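Local coordinates for cell division control protein 45 cdc45 putative (Entamoeba histolytica, PDB 6CC2), which is probably the replication factor that joins the MCM ring and GINS in the helicase that unwinds DNA at eukaryotic replication forks, at residues A188-L193 / N198-Y203; I206-Q211 / H224-F229; Q211-K216 / D356-I361; L233-L238 / P340-K345. All coordinates share one frame; numbering follows the deposited sequence.

Interaction 1 of 4, residues A188-L193 / N198-Y203; sequences AIAKKL and NDMYWY. With EDO (1,2-ethanediol), chain B.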
loop_
_atom_site.group_PDB
_atom_site.type_symbol
_atom_site.label_atom_id
_atom_site.label_comp_id
_atom_site.label_asym_id
_atom_site.label_seq_id
_atom_site.Cartn_x
_atom_site.Cartn_y
_atom_site.Cartn_z
ATOM N N ALA A 188 -14.727 5.613 -12.550
ATOM C CA ALA A 188 -16.081 5.257 -12.975
ATOM C C ALA A 188 -17.028 6.450 -12.901
ATOM O O ALA A 188 -17.898 6.597 -13.759
ATOM C CB ALA A 188 -16.612 4.102 -12.125
ATOM N N ILE A 189 -16.889 7.298 -11.878
ATOM C CA ILE A 189 -17.689 8.520 -11.800
ATOM C C ILE A 189 -17.403 9.405 -13.002
ATOM O O ILE A 189 -18.317 9.918 -13.644
ATOM C CB ILE A 189 -17.415 9.268 -10.479
ATOM C CG1 ILE A 189 -17.874 8.415 -9.285
ATOM C CG2 ILE A 189 -18.089 10.626 -10.497
ATOM C CD1 ILE A 189 -17.408 8.950 -7.938
ATOM N N ALA A 190 -16.123 9.608 -13.309
ATOM C CA ALA A 190 -15.762 10.495 -14.413
ATOM C C ALA A 190 -16.314 9.979 -15.743
ATOM O O ALA A 190 -16.791 10.759 -16.563
ATOM C CB ALA A 190 -14.247 10.645 -14.482
ATOM N N LYS A 191 -16.275 8.660 -15.953
ATOM C CA LYS A 191 -16.768 8.085 -17.196
ATOM C C LYS A 191 -18.270 8.267 -17.315
ATOM O O LYS A 191 -18.775 8.653 -18.372
ATOM C CB LYS A 191 -16.410 6.601 -17.262
ATOM C CG LYS A 191 -14.925 6.325 -17.474
ATOM C CD LYS A 191 -14.618 4.827 -17.561
ATOM C CE LYS A 191 -15.441 4.120 -18.634
ATOM N NZ LYS A 191 -15.365 4.790 -19.964
ATOM N N LYS A 192 -19.000 7.987 -16.228
ATOM C CA LYS A 192 -20.457 8.113 -16.264
ATOM C C LYS A 192 -20.881 9.546 -16.540
ATOM O O LYS A 192 -21.897 9.796 -17.220
ATOM C CB LYS A 192 -21.043 7.620 -14.942
ATOM C CG LYS A 192 -22.569 7.730 -14.842
ATOM C CD LYS A 192 -23.273 6.865 -15.891
ATOM C CE LYS A 192 -24.768 6.812 -15.638
ATOM N NZ LYS A 192 -25.451 5.864 -16.559
ATOM N N LEU A 193 -20.124 10.506 -16.014
ATOM C CA LEU A 193 -20.489 11.921 -16.144
ATOM C C LEU A 193 -19.861 12.595 -17.362
ATOM O O LEU A 193 -19.979 13.825 -17.503
ATOM C CB LEU A 193 -20.077 12.673 -14.878
ATOM C CG LEU A 193 -20.723 12.179 -13.580
ATOM C CD1 LEU A 193 -20.158 12.936 -12.380
ATOM C CD2 LEU A 193 -22.238 12.350 -13.646
ATOM N N ASN A 198 -7.912 11.236 -20.249
ATOM C CA ASN A 198 -7.258 9.943 -20.437
ATOM C C ASN A 198 -6.097 9.719 -19.457
ATOM O O ASN A 198 -5.793 8.576 -19.159
ATOM C CB ASN A 198 -6.812 9.778 -21.874
ATOM C CG ASN A 198 -7.981 9.511 -22.803
ATOM O OD1 ASN A 198 -9.141 9.641 -22.400
ATOM N ND2 ASN A 198 -7.695 9.165 -24.041
ATOM N N ASP A 199 -5.517 10.795 -18.893
ATOM C CA ASP A 199 -4.504 10.619 -17.851
ATOM C C ASP A 199 -5.053 9.859 -16.643
ATOM O O ASP A 199 -4.288 9.251 -15.881
ATOM C CB ASP A 199 -3.986 11.983 -17.391
ATOM C CG ASP A 199 -2.766 12.438 -18.156
ATOM O OD1 ASP A 199 -2.084 11.589 -18.768
ATOM O OD2 ASP A 199 -2.480 13.649 -18.131
HETATM N N MSE A 200 -6.365 9.924 -16.411
HETATM C CA MSE A 200 -6.960 9.215 -15.282
HETATM C C MSE A 200 -6.682 7.704 -15.339
HETATM O O MSE A 200 -6.670 7.028 -14.309
HETATM C CB MSE A 200 -8.454 9.461 -15.243
HETATM C CG MSE A 200 -8.833 10.878 -14.906
HETATM SE SE MSE A 200 -10.737 11.137 -15.031
HETATM C CE MSE A 200 -10.781 12.939 -14.346
ATOM N N TYR A 201 -6.431 7.163 -16.524
ATOM C CA TYR A 201 -6.122 5.735 -16.616
ATOM C C TYR A 201 -4.731 5.412 -16.069
ATOM O O TYR A 201 -4.519 4.345 -15.472
ATOM C CB TYR A 201 -6.262 5.260 -18.063
ATOM C CG TYR A 201 -7.722 5.116 -18.472
ATOM C CD1 TYR A 201 -8.392 3.916 -18.268
ATOM C CD2 TYR A 201 -8.432 6.182 -19.018
ATOM C CE1 TYR A 201 -9.728 3.777 -18.618
ATOM C CE2 TYR A 201 -9.762 6.046 -19.380
ATOM C CZ TYR A 201 -10.401 4.835 -19.176
ATOM O OH TYR A 201 -11.729 4.706 -19.520
ATOM N N TRP A 202 -3.755 6.297 -16.291
ATOM C CA TRP A 202 -2.450 6.156 -15.645
ATOM C C TRP A 202 -2.592 6.139 -14.131
ATOM O O TRP A 202 -2.052 5.263 -13.446
ATOM C CB TRP A 202 -1.554 7.309 -16.093
ATOM C CG TRP A 202 -0.243 7.469 -15.389
ATOM C CD1 TRP A 202 0.192 8.585 -14.724
ATOM C CD2 TRP A 202 0.818 6.516 -15.310
ATOM N NE1 TRP A 202 1.468 8.404 -14.274
ATOM C CE2 TRP A 202 1.874 7.129 -14.598
ATOM C CE3 TRP A 202 1.003 5.217 -15.807
ATOM C CZ2 TRP A 202 3.085 6.475 -14.348
ATOM C CZ3 TRP A 202 2.193 4.567 -15.540
ATOM C CH2 TRP A 202 3.222 5.196 -14.822
ATOM N N TYR A 203 -3.335 7.107 -13.586
ATOM C CA TYR A 203 -3.540 7.139 -12.134
ATOM C C TYR A 203 -4.272 5.885 -11.681
ATOM O O TYR A 203 -3.877 5.238 -10.714
ATOM C CB TYR A 203 -4.307 8.409 -11.766
ATOM C CG TYR A 203 -3.607 9.687 -12.217
ATOM C CD1 TYR A 203 -2.234 9.782 -12.250
ATOM C CD2 TYR A 203 -4.346 10.795 -12.612
ATOM C CE1 TYR A 203 -1.592 10.941 -12.675
ATOM C CE2 TYR A 203 -3.724 11.965 -13.039
ATOM C CZ TYR A 203 -2.338 12.025 -13.063
ATOM O OH TYR A 203 -1.691 13.155 -13.475
HETATM C C1 EDO B . -3.324 6.782 -24.698
HETATM O O1 EDO B . -3.595 5.535 -24.887
HETATM C C2 EDO B . -4.637 7.547 -24.529
HETATM O O2 EDO B . -4.336 8.921 -24.600
#
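Ala190 sets its methyl against the selenium of Met200, a selenomethionine, with Ala190 CB 3.6 Å from Met200 SE. This is the tight part of the contact. Both side chains leave the backbone toward the facing helix, and the chain of Met200 runs extended beyond CG (chi2 175°), bridging a CA-to-CA gap of 8.9 Å between Ala190 and Met200. An alanine methyl and a long, unbranched methionine-type chain, with selenium in place of sulfur, suit a buried patch where two successive helices, 182-192 and 199-213, pack across the short loop that joins them. The looser side lies at partly exposed Lys191 and exposed Asn198. Lys191 crosses the buried Tyr201 at about a right angle, with Lys191 CD 3.5 Å from Tyr201 OH. The lysine bends at chi3 and chi4, and NZ hydrogen-bonds to Asn232 OD1 of helix 219-233. Farther out, Asn198 ND2 gives a weak hydrogen bond of 3.4 Å to O2 of an ethanediol molecule, probably from the crystallisation liquor.

Interaction 2 of 4, residues I206-Q211 / H224-F229; sequences IGVCDQ and HAIQYF
Val208 sends both of its methyls into the face of the next helix, overlapping Ala225 with one and reaching Ile226 and Phe229 with the other. The setting is an antiparallel helical hairpin: helices 199-213 and 219-233 follow each other in the chain, and the axes of their segments here run at 174° and come within 10.6 Å. The two branches of Val208 divide the work. Its CG2 lies anti to the backbone N and meets Ala225 CB at 3.8 Å, while CG1, held between the backbone N and the carbonyl carbon (chi1 71°), comes to 4.1 Å from Phe229 CE2. That approach is at the edge of the ring, near its plane, with the two side chains arriving from opposite directions. Ile226 leaves its own helix to one side, yet the bent chain brings CD1 back to CG1 of Val208 in a longer contact. A small alanine opposite a branched valine suits a helix pair at this spacing, and the larger isoleucine and phenylalanine fill the flank. The Phe229 ring is also covered by its own helix: the carbonyl oxygen Ala225 O stands 3.5 Å above the ring plane, over its centre.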
loop_
_atom_site.group_PDB
_atom_site.type_symbol
_atom_site.label_atom_id
_atom_site.label_comp_id
_atom_site.label_asym_id
_atom_site.label_seq_id
_atom_site.Cartn_x
_atom_site.Cartn_y
_atom_site.Cartn_z
ATOM N N ILE A 206 -1.988 2.973 -11.495
ATOM C CA ILE A 206 -1.150 3.032 -10.301
ATOM C C ILE A 206 -1.919 2.546 -9.085
ATOM O O ILE A 206 -1.376 1.822 -8.232
ATOM C CB ILE A 206 -0.609 4.462 -10.096
ATOM C CG1 ILE A 206 0.369 4.774 -11.237
ATOM C CG2 ILE A 206 0.039 4.616 -8.708
ATOM C CD1 ILE A 206 0.821 6.188 -11.300
ATOM N N GLY A 207 -3.200 2.933 -8.993
ATOM C CA GLY A 207 -4.017 2.510 -7.857
ATOM C C GLY A 207 -4.198 1.003 -7.770
ATOM O O GLY A 207 -4.079 0.424 -6.690
ATOM N N VAL A 208 -4.484 0.340 -8.894
ATOM C CA VAL A 208 -4.678 -1.096 -8.839
ATOM C C VAL A 208 -3.342 -1.817 -8.679
ATOM O O VAL A 208 -3.274 -2.858 -8.040
ATOM C CB VAL A 208 -5.462 -1.607 -10.053
ATOM C CG1 VAL A 208 -4.654 -1.540 -11.319
ATOM C CG2 VAL A 208 -5.929 -3.054 -9.794
ATOM N N CYS A 209 -2.257 -1.271 -9.242
ATOM C CA CYS A 209 -0.940 -1.811 -8.944
ATOM C C CYS A 209 -0.646 -1.731 -7.443
ATOM O O CYS A 209 -0.070 -2.665 -6.870
ATOM C CB CYS A 209 0.140 -1.056 -9.717
ATOM S SG CYS A 209 0.155 -1.419 -11.471
ATOM N N ASP A 210 -1.023 -0.618 -6.801
ATOM C CA ASP A 210 -0.860 -0.498 -5.342
ATOM C C ASP A 210 -1.605 -1.618 -4.621
ATOM O O ASP A 210 -1.073 -2.245 -3.693
ATOM C CB ASP A 210 -1.353 0.871 -4.872
ATOM C CG ASP A 210 -1.293 1.020 -3.358
ATOM O OD1 ASP A 210 -0.216 0.751 -2.775
ATOM O OD2 ASP A 210 -2.329 1.419 -2.741
ATOM N N GLN A 211 -2.856 -1.881 -5.019
ATOM C CA GLN A 211 -3.589 -2.989 -4.392
ATOM C C GLN A 211 -2.839 -4.309 -4.525
ATOM O O GLN A 211 -2.791 -5.110 -3.580
ATOM C CB GLN A 211 -4.965 -3.146 -5.022
ATOM C CG GLN A 211 -5.979 -2.104 -4.623
ATOM C CD GLN A 211 -7.343 -2.499 -5.146
ATOM O OE1 GLN A 211 -7.516 -2.729 -6.341
ATOM N NE2 GLN A 211 -8.308 -2.620 -4.236
ATOM N N HIS A 224 -7.496 -8.443 -14.888
ATOM C CA HIS A 224 -8.827 -8.019 -15.348
ATOM C C HIS A 224 -8.957 -6.499 -15.334
ATOM O O HIS A 224 -9.623 -5.914 -16.203
ATOM C CB HIS A 224 -9.892 -8.657 -14.455
ATOM C CG HIS A 224 -11.271 -8.651 -15.051
ATOM N ND1 HIS A 224 -11.565 -9.250 -16.259
ATOM C CD2 HIS A 224 -12.436 -8.132 -14.596
ATOM C CE1 HIS A 224 -12.848 -9.089 -16.526
ATOM N NE2 HIS A 224 -13.400 -8.418 -15.533
ATOM N N ALA A 225 -8.364 -5.846 -14.341
ATOM C CA ALA A 225 -8.392 -4.382 -14.302
ATOM C C ALA A 225 -7.649 -3.793 -15.493
ATOM O O ALA A 225 -8.136 -2.872 -16.162
ATOM C CB ALA A 225 -7.784 -3.883 -12.994
ATOM N N ILE A 226 -6.459 -4.318 -15.783
ATOM C CA ILE A 226 -5.706 -3.848 -16.937
ATOM C C ILE A 226 -6.526 -4.024 -18.211
ATOM O O ILE A 226 -6.552 -3.145 -19.081
ATOM C CB ILE A 226 -4.354 -4.580 -17.020
ATOM C CG1 ILE A 226 -3.554 -4.325 -15.748
ATOM C CG2 ILE A 226 -3.587 -4.158 -18.253
ATOM C CD1 ILE A 226 -3.355 -2.826 -15.425
ATOM N N GLN A 227 -7.203 -5.170 -18.354
ATOM C CA GLN A 227 -8.005 -5.404 -19.550
ATOM C C GLN A 227 -9.087 -4.334 -19.700
ATOM O O GLN A 227 -9.447 -3.969 -20.825
ATOM C CB GLN A 227 -8.637 -6.793 -19.516
ATOM C CG GLN A 227 -9.358 -7.173 -20.792
ATOM C CD GLN A 227 -8.413 -7.330 -21.965
ATOM O OE1 GLN A 227 -7.363 -7.966 -21.849
ATOM N NE2 GLN A 227 -8.769 -6.736 -23.097
ATOM N N TYR A 228 -9.633 -3.846 -18.588
ATOM C CA TYR A 228 -10.609 -2.755 -18.655
ATOM C C TYR A 228 -9.978 -1.505 -19.248
ATOM O O TYR A 228 -10.590 -0.835 -20.104
ATOM C CB TYR A 228 -11.170 -2.460 -17.269
ATOM C CG TYR A 228 -12.270 -1.416 -17.252
ATOM C CD1 TYR A 228 -13.541 -1.734 -17.707
ATOM C CD2 TYR A 228 -12.048 -0.146 -16.761
ATOM C CE1 TYR A 228 -14.560 -0.804 -17.705
ATOM C CE2 TYR A 228 -13.080 0.791 -16.730
ATOM C CZ TYR A 228 -14.318 0.451 -17.208
ATOM O OH TYR A 228 -15.352 1.373 -17.201
ATOM N N PHE A 229 -8.745 -1.190 -18.826
ATOM C CA PHE A 229 -8.051 -0.032 -19.381
ATOM C C PHE A 229 -7.740 -0.250 -20.856
ATOM O O PHE A 229 -7.866 0.669 -21.667
ATOM C CB PHE A 229 -6.757 0.238 -18.627
ATOM C CG PHE A 229 -6.906 0.338 -17.131
ATOM C CD1 PHE A 229 -8.052 0.846 -16.559
ATOM C CD2 PHE A 229 -5.877 -0.060 -16.314
ATOM C CE1 PHE A 229 -8.177 0.917 -15.176
ATOM C CE2 PHE A 229 -5.980 0.020 -14.917
ATOM C CZ PHE A 229 -7.127 0.509 -14.365
#

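Interaction 3 of 4, residues Q211-K216 / D356-I361; sequences QYISLK and DAAHAI
At the Schellman-terminated end of helix 199-213, Ile213 reaches across to helix 354-364 and lays its terminal methyl on the ring of His359. The meeting is a CH-pi contact over the face: Ile213 CD1 sits 3.5 Å from the centroid of the His359 ring, 11° off the ring normal. The rest of the isoleucine follows at one side of the ring, where Ile213 CG1 comes to 3.7 Å from His359 CE1. An extended outer torsion (chi2 166°) carries CD1 outward to this position, and His359, though its side chain starts off to the side of the contact, swings its imidazole under the methyl. The same CD1 touches Ala358 CB at 3.7 Å. Alanine is small enough here to let the helices draw close, and Ala358 also packs on Cys209 and Ile206, one and two turns earlier along the helix of Ile213. A beta-branched chain with a projecting ethyl arm can thus serve a methyl and a flat ring at once. Just beyond, Leu215 takes a positive phi (71°), while its N bonds to Tyr212 O and Lys216 N bonds back to Gln211 O, the paired bonds that define a Schellman motif closing a helix.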
loop_
_atom_site.group_PDB
_atom_site.type_symbol
_atom_site.label_atom_id
_atom_site.label_comp_id
_atom_site.label_asym_id
_atom_site.label_seq_id
_atom_site.Cartn_x
_atom_site.Cartn_y
_atom_site.Cartn_z
ATOM N N GLN A 211 -2.856 -1.881 -5.019
ATOM C CA GLN A 211 -3.589 -2.989 -4.392
ATOM C C GLN A 211 -2.839 -4.309 -4.525
ATOM O O GLN A 211 -2.791 -5.110 -3.580
ATOM C CB GLN A 211 -4.965 -3.146 -5.022
ATOM C CG GLN A 211 -5.979 -2.104 -4.623
ATOM C CD GLN A 211 -7.343 -2.499 -5.146
ATOM O OE1 GLN A 211 -7.516 -2.729 -6.341
ATOM N NE2 GLN A 211 -8.308 -2.620 -4.236
ATOM N N TYR A 212 -2.278 -4.585 -5.695
ATOM C CA TYR A 212 -1.604 -5.871 -5.898
ATOM C C TYR A 212 -0.304 -5.925 -5.108
ATOM O O TYR A 212 -0.021 -6.918 -4.425
ATOM C CB TYR A 212 -1.363 -6.110 -7.403
ATOM C CG TYR A 212 -0.700 -7.415 -7.725
ATOM C CD1 TYR A 212 -1.381 -8.636 -7.602
ATOM C CD2 TYR A 212 0.629 -7.451 -8.147
ATOM C CE1 TYR A 212 -0.770 -9.834 -7.899
ATOM C CE2 TYR A 212 1.252 -8.655 -8.459
ATOM C CZ TYR A 212 0.556 -9.842 -8.325
ATOM O OH TYR A 212 1.181 -11.034 -8.615
ATOM N N ILE A 213 0.523 -4.865 -5.185
ATOM C CA ILE A 213 1.739 -4.792 -4.382
ATOM C C ILE A 213 1.429 -4.992 -2.904
ATOM O O ILE A 213 2.187 -5.648 -2.171
ATOM C CB ILE A 213 2.442 -3.435 -4.613
ATOM C CG1 ILE A 213 3.028 -3.386 -6.004
ATOM C CG2 ILE A 213 3.517 -3.202 -3.564
ATOM C CD1 ILE A 213 3.461 -1.967 -6.460
ATOM N N SER A 214 0.330 -4.379 -2.435
ATOM C CA SER A 214 -0.017 -4.376 -1.022
ATOM C C SER A 214 -0.682 -5.669 -0.564
ATOM O O SER A 214 -1.065 -5.764 0.614
ATOM C CB SER A 214 -0.936 -3.187 -0.721
ATOM O OG SER A 214 -0.262 -1.965 -0.941
ATOM N N LEU A 215 -0.847 -6.653 -1.456
ATOM C CA LEU A 215 -1.399 -7.959 -1.140
ATOM C C LEU A 215 -2.901 -7.927 -0.843
ATOM O O LEU A 215 -3.430 -8.811 -0.157
ATOM C CB LEU A 215 -0.648 -8.610 0.039
ATOM C CG LEU A 215 0.867 -8.566 -0.112
ATOM C CD1 LEU A 215 1.533 -9.279 1.056
ATOM C CD2 LEU A 215 1.315 -9.187 -1.413
ATOM N N LYS A 216 -3.616 -6.983 -1.458
ATOM C CA LYS A 216 -5.050 -6.842 -1.265
ATOM C C LYS A 216 -5.869 -7.508 -2.372
ATOM O O LYS A 216 -7.043 -7.844 -2.144
ATOM C CB LYS A 216 -5.415 -5.355 -1.197
ATOM C CG LYS A 216 -4.850 -4.679 0.034
ATOM C CD LYS A 216 -5.052 -3.191 0.026
ATOM C CE LYS A 216 -4.470 -2.576 1.313
ATOM N NZ LYS A 216 -4.488 -1.094 1.278
ATOM N N ASP A 356 6.167 0.460 -11.206
ATOM C CA ASP A 356 7.298 1.272 -10.774
ATOM C C ASP A 356 6.802 2.498 -10.021
ATOM O O ASP A 356 7.333 2.866 -8.961
ATOM C CB ASP A 356 8.142 1.737 -11.958
ATOM C CG ASP A 356 8.758 0.596 -12.750
ATOM O OD1 ASP A 356 9.119 -0.444 -12.169
ATOM O OD2 ASP A 356 8.888 0.784 -14.012
ATOM N N ALA A 357 5.803 3.173 -10.594
ATOM C CA ALA A 357 5.269 4.378 -9.982
ATOM C C ALA A 357 4.610 4.081 -8.640
ATOM O O ALA A 357 4.753 4.868 -7.687
ATOM C CB ALA A 357 4.276 5.029 -10.935
ATOM N N ALA A 358 3.855 2.969 -8.546
ATOM C CA ALA A 358 3.258 2.616 -7.262
ATOM C C ALA A 358 4.325 2.320 -6.201
ATOM O O ALA A 358 4.174 2.693 -5.023
ATOM C CB ALA A 358 2.306 1.450 -7.435
ATOM N N HIS A 359 5.407 1.658 -6.583
ATOM C CA HIS A 359 6.494 1.425 -5.624
ATOM C C HIS A 359 7.091 2.757 -5.176
ATOM O O HIS A 359 7.349 2.968 -3.982
ATOM C CB HIS A 359 7.588 0.539 -6.236
ATOM C CG HIS A 359 7.245 -0.907 -6.299
ATOM N ND1 HIS A 359 6.949 -1.657 -5.180
ATOM C CD2 HIS A 359 7.212 -1.763 -7.351
ATOM C CE1 HIS A 359 6.717 -2.907 -5.542
ATOM N NE2 HIS A 359 6.875 -3.003 -6.851
ATOM N N ALA A 360 7.328 3.659 -6.118
ATOM C CA ALA A 360 7.981 4.920 -5.813
ATOM C C ALA A 360 7.107 5.765 -4.904
ATOM O O ALA A 360 7.578 6.316 -3.908
ATOM C CB ALA A 360 8.283 5.690 -7.099
ATOM N N ILE A 361 5.818 5.902 -5.255
ATOM C CA ILE A 361 4.909 6.713 -4.443
ATOM C C ILE A 361 4.690 6.061 -3.086
ATOM O O ILE A 361 4.650 6.751 -2.053
ATOM C CB ILE A 361 3.584 6.935 -5.197
ATOM C CG1 ILE A 361 3.855 7.657 -6.523
ATOM C CG2 ILE A 361 2.586 7.729 -4.336
ATOM C CD1 ILE A 361 2.693 7.618 -7.505
#

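Interaction 4 of 4, residues L233-L238 / P340-K345; sequences LQLETL and PSFFKK
Leu233 and Phe342 cross at about a right angle, the leucine methyl CD1 arriving at the edge of the ring, near its plane, 4.1 Å from Phe342 CZ. Leu235 comes from another direction. Its CD1 stands obliquely to the same ring, 4.4 Å from Phe342 CE2, so two leucines two residues apart reach one aromatic group. Both direct their side chains toward strand 338-344, whereas Phe342 leaves the strand to one side and brings its ring across because CG lies anti to the backbone N (chi1 -171°). The turn between them helps bring both leucines to the ring: helix 219-233 ends in a Schellman motif with Gln234, at positive phi, as the residue that breaks the helix, and the chain then runs toward strand 237-238. In the three-stranded mixed sheet, that strand and strand 338-344 flank strand 251-257, so the contact joins the end of a helix to the far edge of the sheet. Phe342 also packs on Val253 of the central strand and on Trp202 and Ala205 of helix 199-213. With aliphatic carbon meeting aromatic carbon, the attraction is dispersive and hydrophobic, and the fit probably depends on shape more than on directional bonding.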
loop_
_atom_site.group_PDB
_atom_site.type_symbol
_atom_site.label_atom_id
_atom_site.label_comp_id
_atom_site.label_asym_id
_atom_site.label_seq_id
_atom_site.Cartn_x
_atom_site.Cartn_y
_atom_site.Cartn_z
ATOM N N LEU A 233 -9.189 2.287 -23.767
ATOM C CA LEU A 233 -8.200 3.029 -24.534
ATOM C C LEU A 233 -7.870 2.373 -25.862
ATOM O O LEU A 233 -7.063 2.920 -26.619
ATOM C CB LEU A 233 -6.917 3.204 -23.728
ATOM C CG LEU A 233 -7.029 4.084 -22.472
ATOM C CD1 LEU A 233 -5.787 4.032 -21.653
ATOM C CD2 LEU A 233 -7.330 5.515 -22.880
ATOM N N GLN A 234 -8.499 1.238 -26.177
ATOM C CA GLN A 234 -8.281 0.513 -27.425
ATOM C C GLN A 234 -6.794 0.233 -27.661
ATOM O O GLN A 234 -6.247 0.474 -28.740
ATOM C CB GLN A 234 -8.906 1.275 -28.599
ATOM C CG GLN A 234 -10.419 1.223 -28.601
ATOM C CD GLN A 234 -10.952 -0.186 -28.814
ATOM O OE1 GLN A 234 -10.832 -0.745 -29.889
ATOM N NE2 GLN A 234 -11.520 -0.770 -27.760
ATOM N N LEU A 235 -6.150 -0.314 -26.649
ATOM C CA LEU A 235 -4.748 -0.685 -26.721
ATOM C C LEU A 235 -4.607 -2.164 -27.087
ATOM O O LEU A 235 -5.579 -2.923 -27.125
ATOM C CB LEU A 235 -4.044 -0.403 -25.402
ATOM C CG LEU A 235 -4.070 1.055 -24.916
ATOM C CD1 LEU A 235 -3.489 1.162 -23.530
ATOM C CD2 LEU A 235 -3.328 1.941 -25.900
ATOM N N GLU A 236 -3.383 -2.545 -27.415
ATOM C CA GLU A 236 -2.997 -3.938 -27.601
ATOM C C GLU A 236 -1.914 -4.282 -26.585
ATOM O O GLU A 236 -1.086 -3.436 -26.233
ATOM C CB GLU A 236 -2.484 -4.192 -29.016
ATOM C CG GLU A 236 -3.537 -4.019 -30.101
ATOM C CD GLU A 236 -2.981 -4.252 -31.493
ATOM O OE1 GLU A 236 -1.740 -4.318 -31.634
ATOM O OE2 GLU A 236 -3.784 -4.372 -32.444
ATOM N N THR A 237 -1.929 -5.524 -26.102
ATOM C CA THR A 237 -0.905 -5.984 -25.169
ATOM C C THR A 237 0.345 -6.310 -25.976
ATOM O O THR A 237 0.343 -7.232 -26.803
ATOM C CB THR A 237 -1.384 -7.180 -24.367
ATOM O OG1 THR A 237 -2.563 -6.828 -23.640
ATOM C CG2 THR A 237 -0.321 -7.614 -23.376
ATOM N N LEU A 238 1.407 -5.547 -25.751
ATOM C CA LEU A 238 2.638 -5.714 -26.501
ATOM C C LEU A 238 3.501 -6.804 -25.871
ATOM O O LEU A 238 3.358 -7.160 -24.692
ATOM C CB LEU A 238 3.394 -4.393 -26.553
ATOM C CG LEU A 238 2.566 -3.238 -27.138
ATOM C CD1 LEU A 238 3.277 -1.903 -26.932
ATOM C CD2 LEU A 238 2.279 -3.473 -28.606
ATOM N N PRO A 340 1.034 -8.290 -17.363
ATOM C CA PRO A 340 1.106 -7.043 -18.133
ATOM C C PRO A 340 1.401 -5.854 -17.231
ATOM O O PRO A 340 0.922 -5.775 -16.102
ATOM C CB PRO A 340 -0.287 -6.937 -18.774
ATOM C CG PRO A 340 -1.187 -7.715 -17.866
ATOM C CD PRO A 340 -0.318 -8.878 -17.381
ATOM N N SER A 341 2.229 -4.953 -17.732
ATOM C CA SER A 341 2.521 -3.670 -17.110
ATOM C C SER A 341 1.889 -2.554 -17.939
ATOM O O SER A 341 1.891 -2.611 -19.177
ATOM C CB SER A 341 4.026 -3.426 -17.022
ATOM O OG SER A 341 4.615 -4.102 -15.938
ATOM N N PHE A 342 1.371 -1.545 -17.250
ATOM C CA PHE A 342 0.802 -0.342 -17.876
ATOM C C PHE A 342 1.852 0.763 -17.807
ATOM O O PHE A 342 2.417 1.020 -16.740
ATOM C CB PHE A 342 -0.484 0.045 -17.131
ATOM C CG PHE A 342 -1.279 1.111 -17.793
ATOM C CD1 PHE A 342 -0.937 2.434 -17.644
ATOM C CD2 PHE A 342 -2.379 0.782 -18.579
ATOM C CE1 PHE A 342 -1.669 3.437 -18.280
ATOM C CE2 PHE A 342 -3.099 1.759 -19.225
ATOM C CZ PHE A 342 -2.757 3.097 -19.062
ATOM N N PHE A 343 2.124 1.400 -18.940
ATOM C CA PHE A 343 3.192 2.377 -19.048
ATOM C C PHE A 343 2.653 3.734 -19.497
ATOM O O PHE A 343 1.696 3.815 -20.265
ATOM C CB PHE A 343 4.267 1.952 -20.072
ATOM C CG PHE A 343 5.136 0.808 -19.629
ATOM C CD1 PHE A 343 4.724 -0.507 -19.790
ATOM C CD2 PHE A 343 6.403 1.043 -19.098
ATOM C CE1 PHE A 343 5.541 -1.558 -19.407
ATOM C CE2 PHE A 343 7.213 0.010 -18.710
ATOM C CZ PHE A 343 6.795 -1.303 -18.871
ATOM N N LYS A 344 3.281 4.801 -19.019
ATOM C CA LYS A 344 3.043 6.139 -19.546
ATOM C C LYS A 344 4.378 6.722 -20.000
ATOM O O LYS A 344 5.385 6.599 -19.293
ATOM C CB LYS A 344 2.399 7.039 -18.488
ATOM C CG LYS A 344 2.214 8.487 -18.959
ATOM C CD LYS A 344 1.626 9.349 -17.862
ATOM C CE LYS A 344 1.701 10.836 -18.249
ATOM N NZ LYS A 344 0.963 11.122 -19.484
ATOM N N LYS A 345 4.376 7.348 -21.184
ATOM C CA LYS A 345 5.576 7.970 -21.726
ATOM C C LYS A 345 5.808 9.340 -21.091
ATOM O O LYS A 345 4.891 10.158 -21.005
ATOM C CB LYS A 345 5.449 8.117 -23.237
ATOM C CG LYS A 345 6.765 8.390 -23.946
ATOM C CD LYS A 345 6.561 8.434 -25.449
ATOM C CE LYS A 345 7.874 8.508 -26.199
ATOM N NZ LYS A 345 7.644 8.552 -27.671
#

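Overall arrangement
Helix 199-213 is common to interactions 1, 2 and 3, which engage it from its first turn to its capped end; helix 219-233 supplies interaction 2 and, at its C-terminus, interaction 4. Interactions 1 and 2 are mostly buried, and 2 is purely apolar where 1 has a polar flank. Interaction 3, centred about 6 Å from the chain's centre, and interaction 4, about 23 Å from it, are each partly open to solvent; one turns on a methyl over imidazole, the other on leucines round a phenyl ring. Further contacts tie the set together: Asp199 and Lys344 form a salt bridge between interactions 1 and 4, and Phe229 packs on Phe342 between 2 and 4.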